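PDB 3DXQ: choline/ethanolamine kinase family protein from Mesorhizobium loti, which probably phosphorylates ethanolamine or a related small amino alcohol, as a phosphotransferase of the kinase-like superfamily. Local coordinates for residues E129-I134 with K247-L252; L253-G258 with G277-C282. All coordinates share one frame; numbering follows the deposited sequence.

Interaction 1: residues E129-I134 with K247-L252; sequences ELFAMI and KAMCDL
L130, F131 and I134 of helix 130-134 meet M249 and L252 of helix 247-252 in an entirely apolar contact. It lies in the helical C-terminal lobe of a kinase-like phosphotransferase fold, and illustrates how side-chain torsions can close a space that the backbones leave wide. The axes run roughly in the same direction, inclined by 34°, and come no closer than 11.2 Å. M249, a selenomethionine, does most of the bridging. Its CG stands beside the backbone N, and the bend at the next bond (chi2 -43°) then carries the end of the chain, SE and CE, toward the edge of the F131 ring. L130 meets the root of the chain independently of that bend, its CD2 lying 4.0 Å from M249 CB. The terminal methyl comes in at the F131 ring edge, in the plane of the phenyl group, with M249 CE 3.2 Å from F131 CE1 and about as near to F131 CZ. Both partners cross the M249 side chain at about a right angle. L130 reaches over because its CG is anti to the backbone N (chi1 172°), and its branch also covers part of one face of the F131 ring, L130 CG lying 4.1 Å above the F131 ring plane and displaced toward the rim. L130 thus meets M249 at CB, and F131 meets it at CE. Helix 152-167 adds A159 and V162 against M249 and V155 against L252, while R163 touches F131. Y246, L253 and L256 extend the contact along helix 237-263, meeting L130 and I134. One turn beyond L130, methyls I134 CD1 and L252 CD2 lie 4.5 Å apart.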
# COMPACT_ATOMS: atom_id res chain seq x y z
N GLU A 129 -8.34 -9.62 3.62
CA GLU A 129 -8.36 -11.08 3.44
C GLU A 129 -7.29 -11.49 2.43
O GLU A 129 -7.57 -11.63 1.24
CB GLU A 129 -9.75 -11.54 2.95
CG GLU A 129 -10.91 -11.27 3.94
CD GLU A 129 -10.92 -12.22 5.12
OE1 GLU A 129 -10.25 -13.27 5.03
OE2 GLU A 129 -11.61 -11.93 6.12
N LEU A 130 -6.07 -11.69 2.93
CA LEU A 130 -4.92 -11.99 2.08
C LEU A 130 -5.10 -13.28 1.26
O LEU A 130 -4.99 -13.26 0.03
CB LEU A 130 -3.65 -12.04 2.91
CG LEU A 130 -2.37 -12.52 2.21
CD1 LEU A 130 -2.14 -11.81 0.86
CD2 LEU A 130 -1.18 -12.31 3.13
N PHE A 131 -5.39 -14.38 1.95
CA PHE A 131 -5.50 -15.67 1.29
C PHE A 131 -6.83 -15.92 0.61
O PHE A 131 -6.91 -16.78 -0.28
CB PHE A 131 -5.18 -16.78 2.27
CG PHE A 131 -3.78 -16.73 2.72
CD1 PHE A 131 -2.76 -17.21 1.91
CD2 PHE A 131 -3.45 -16.12 3.92
CE1 PHE A 131 -1.45 -17.13 2.29
CE2 PHE A 131 -2.11 -16.04 4.32
CZ PHE A 131 -1.11 -16.54 3.50
N ALA A 132 -7.86 -15.18 1.01
CA ALA A 132 -9.13 -15.25 0.29
C ALA A 132 -8.85 -14.73 -1.12
O ALA A 132 -9.09 -15.43 -2.12
CB ALA A 132 -10.18 -14.41 0.98
N MSE A 133 -8.28 -13.52 -1.18
CA MSE A 133 -7.94 -12.92 -2.46
C MSE A 133 -7.03 -13.81 -3.31
O MSE A 133 -7.25 -13.95 -4.51
CB MSE A 133 -7.31 -11.55 -2.27
CG MSE A 133 -8.30 -10.52 -1.79
SE MSE A 133 -7.48 -8.77 -1.57
CE MSE A 133 -8.67 -8.02 -0.01
N ILE A 134 -6.01 -14.40 -2.69
CA ILE A 134 -5.07 -15.26 -3.40
C ILE A 134 -5.76 -16.45 -4.04
O ILE A 134 -5.56 -16.72 -5.21
CB ILE A 134 -3.92 -15.73 -2.48
CG1 ILE A 134 -2.95 -14.58 -2.24
CG2 ILE A 134 -3.15 -16.89 -3.10
CD1 ILE A 134 -1.96 -14.83 -1.14
N LYS A 247 6.56 -9.73 2.74
CA LYS A 247 7.30 -9.32 1.54
C LYS A 247 6.99 -10.32 0.42
O LYS A 247 6.63 -9.93 -0.68
CB LYS A 247 8.81 -9.28 1.78
CG LYS A 247 9.39 -7.99 2.33
CD LYS A 247 10.85 -8.23 2.71
CE LYS A 247 11.75 -7.06 2.37
NZ LYS A 247 13.14 -7.21 2.94
N ALA A 248 7.10 -11.62 0.72
CA ALA A 248 6.86 -12.65 -0.29
C ALA A 248 5.39 -12.68 -0.71
O ALA A 248 5.10 -12.67 -1.90
CB ALA A 248 7.30 -14.04 0.22
N MSE A 249 4.47 -12.71 0.24
CA MSE A 249 3.04 -12.79 -0.08
C MSE A 249 2.52 -11.57 -0.81
O MSE A 249 1.62 -11.68 -1.62
CB MSE A 249 2.21 -12.99 1.18
CG MSE A 249 2.35 -14.35 1.83
SE MSE A 249 2.36 -15.83 0.53
CE MSE A 249 1.70 -17.19 1.68
N CYS A 250 3.08 -10.41 -0.49
CA CYS A 250 2.73 -9.16 -1.15
C CYS A 250 3.04 -9.23 -2.63
O CYS A 250 2.20 -8.95 -3.47
CB CYS A 250 3.51 -8.02 -0.52
SG CYS A 250 2.99 -6.41 -1.05
N ASP A 251 4.25 -9.64 -2.97
CA ASP A 251 4.61 -9.85 -4.36
C ASP A 251 3.71 -10.88 -5.04
O ASP A 251 3.32 -10.69 -6.19
CB ASP A 251 6.06 -10.32 -4.50
CG ASP A 251 7.05 -9.19 -4.69
OD1 ASP A 251 6.67 -8.11 -5.18
OD2 ASP A 251 8.24 -9.39 -4.38
N LEU A 252 3.41 -11.96 -4.34
CA LEU A 252 2.58 -13.02 -4.92
C LEU A 252 1.18 -12.51 -5.26
O LEU A 252 0.66 -12.80 -6.34
CB LEU A 252 2.46 -14.21 -3.96
CG LEU A 252 1.67 -15.40 -4.49
CD1 LEU A 252 2.32 -15.98 -5.71
CD2 LEU A 252 1.53 -16.44 -3.42

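Interaction 2: residues L253-G258 with G277-C282; sequences LWTLWG and GRFARC
The indole plane of W254 and the guanidinium plane of R278 are nearly parallel, 7° apart, and the two side chains run side by side, pointing the same way. W254 CB sits over one face of the guanidinium, whose NH1 and CZ are the atoms near W254 CB, CG and CD1; R278 NH1 approaches the ring obliquely, 3.2 Å from W254 CG. The six-membered-ring edge of W254 points at the face of W257, three residues on in the same helix, with W254 CZ3 3.8 Å above the centre of the W257 ring, an edge-to-face (T-shaped) placement. At the edge of the R281 guanidinium, in its plane, lies R278 NE; the two cations share D251 as salt-bridge partner. A bend at chi3 (68°) brings the R278 head back alongside W254, where E215 also pairs with it and Y274 OH bonds to NH1. This is an antiparallel alpha-alpha pair within the helical lobe, with axes 8.6 Å apart at an angle of 148°. A leucine in place of R278 would probably leave E215 without its mate and W254 without the flat group alongside it. T255 fills the middle of the interface: its CG2, anti to the backbone N, packs 3.6 Å from F279 CB and obliquely to that ring. Its hydroxyl is hydrogen-bonded to D251 O, one turn back. P149 and V155 also touch F279.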
# COMPACT_ATOMS: atom_id res chain seq x y z
N LEU A 253 0.58 -11.78 -4.32
CA LEU A 253 -0.76 -11.22 -4.49
C LEU A 253 -0.85 -10.43 -5.78
O LEU A 253 -1.67 -10.73 -6.65
CB LEU A 253 -1.12 -10.31 -3.32
CG LEU A 253 -2.49 -9.63 -3.40
CD1 LEU A 253 -3.56 -10.72 -3.34
CD2 LEU A 253 -2.68 -8.59 -2.29
N TRP A 254 0.03 -9.44 -5.90
CA TRP A 254 0.07 -8.58 -7.06
C TRP A 254 0.50 -9.34 -8.32
O TRP A 254 -0.03 -9.09 -9.40
CB TRP A 254 0.97 -7.39 -6.79
CG TRP A 254 0.34 -6.45 -5.81
CD1 TRP A 254 0.73 -6.21 -4.52
CD2 TRP A 254 -0.80 -5.63 -6.04
NE1 TRP A 254 -0.10 -5.29 -3.94
CE2 TRP A 254 -1.05 -4.92 -4.85
CE3 TRP A 254 -1.64 -5.43 -7.15
CZ2 TRP A 254 -2.10 -4.01 -4.74
CZ3 TRP A 254 -2.69 -4.54 -7.03
CH2 TRP A 254 -2.91 -3.84 -5.83
N THR A 255 1.43 -10.28 -8.19
CA THR A 255 1.81 -11.08 -9.36
C THR A 255 0.58 -11.70 -10.01
O THR A 255 0.36 -11.56 -11.21
CB THR A 255 2.77 -12.20 -8.98
OG1 THR A 255 4.05 -11.63 -8.67
CG2 THR A 255 2.92 -13.20 -10.12
N LEU A 256 -0.23 -12.38 -9.19
CA LEU A 256 -1.46 -13.03 -9.67
C LEU A 256 -2.46 -12.04 -10.26
O LEU A 256 -3.08 -12.31 -11.28
CB LEU A 256 -2.13 -13.81 -8.53
CG LEU A 256 -1.36 -15.01 -7.98
CD1 LEU A 256 -2.10 -15.60 -6.79
CD2 LEU A 256 -1.16 -16.06 -9.04
N TRP A 257 -2.61 -10.89 -9.60
CA TRP A 257 -3.45 -9.79 -10.10
C TRP A 257 -3.00 -9.32 -11.49
O TRP A 257 -3.83 -9.08 -12.38
CB TRP A 257 -3.38 -8.62 -9.14
CG TRP A 257 -4.09 -7.41 -9.61
CD1 TRP A 257 -5.40 -7.11 -9.42
CD2 TRP A 257 -3.52 -6.30 -10.32
NE1 TRP A 257 -5.69 -5.88 -9.97
CE2 TRP A 257 -4.55 -5.36 -10.52
CE3 TRP A 257 -2.23 -6.00 -10.79
CZ2 TRP A 257 -4.35 -4.13 -11.19
CZ3 TRP A 257 -2.02 -4.78 -11.46
CH2 TRP A 257 -3.08 -3.87 -11.65
N GLY A 258 -1.68 -9.17 -11.66
CA GLY A 258 -1.07 -8.74 -12.92
C GLY A 258 -1.28 -9.73 -14.05
O GLY A 258 -1.43 -9.34 -15.21
N GLY A 277 8.23 -9.65 -13.10
CA GLY A 277 9.16 -8.99 -12.21
C GLY A 277 8.89 -9.37 -10.77
O GLY A 277 9.76 -9.97 -10.11
N ARG A 278 7.67 -9.06 -10.32
CA ARG A 278 7.25 -9.29 -8.94
C ARG A 278 7.27 -10.75 -8.55
O ARG A 278 7.49 -11.08 -7.39
CB ARG A 278 5.85 -8.72 -8.68
CG ARG A 278 5.70 -7.27 -9.09
CD ARG A 278 4.56 -6.58 -8.34
NE ARG A 278 4.89 -6.44 -6.92
CZ ARG A 278 4.21 -5.71 -6.04
NH1 ARG A 278 3.15 -5.01 -6.42
NH2 ARG A 278 4.61 -5.67 -4.78
N PHE A 279 7.03 -11.63 -9.51
CA PHE A 279 7.07 -13.05 -9.22
C PHE A 279 8.51 -13.51 -8.98
O PHE A 279 8.80 -14.15 -7.98
CB PHE A 279 6.48 -13.86 -10.36
CG PHE A 279 6.49 -15.33 -10.10
CD1 PHE A 279 5.47 -15.93 -9.38
CD2 PHE A 279 7.55 -16.12 -10.53
CE1 PHE A 279 5.48 -17.29 -9.11
CE2 PHE A 279 7.57 -17.48 -10.28
CZ PHE A 279 6.54 -18.07 -9.56
N ALA A 280 9.39 -13.17 -9.92
CA ALA A 280 10.80 -13.58 -9.87
C ALA A 280 11.47 -13.12 -8.58
O ALA A 280 12.28 -13.86 -7.99
CB ALA A 280 11.55 -13.05 -11.07
N ARG A 281 11.14 -11.91 -8.14
CA ARG A 281 11.64 -11.38 -6.88
C ARG A 281 11.13 -12.23 -5.71
O ARG A 281 11.89 -12.60 -4.80
CB ARG A 281 11.19 -9.92 -6.72
CG ARG A 281 11.65 -9.24 -5.44
CD ARG A 281 11.49 -7.74 -5.54
NE ARG A 281 10.09 -7.37 -5.76
CZ ARG A 281 9.66 -6.17 -6.11
NH1 ARG A 281 10.51 -5.17 -6.30
NH2 ARG A 281 8.37 -5.96 -6.28
N CYS A 282 9.83 -12.51 -5.75
CA CYS A 282 9.16 -13.32 -4.76
C CYS A 282 9.79 -14.70 -4.67
O CYS A 282 10.20 -15.14 -3.59
CB CYS A 282 7.70 -13.47 -5.13
SG CYS A 282 6.86 -14.65 -4.13

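Overall arrangement
Both contacts draw on helix 237-263 in series, interaction 1 ending at L252 and interaction 2 beginning at L253, with centres about 10 Å apart. D251 joins them: its OD1 takes salt bridges from R278 NE and R281 NH2, each at 3.0 Å. Alongside, A248 O and C282 SG are packed 3.5 Å apart. V155 of helix 152-167 touches L252 in the first contact and F279 in the second, so one helix borders both. W254 of interaction 2 also touches D179, on a loop whose sequence resembles the catalytic loop of this family; that position is consistent with an edge of the substrate pocket, whereas interaction 1 is apolar helix packing.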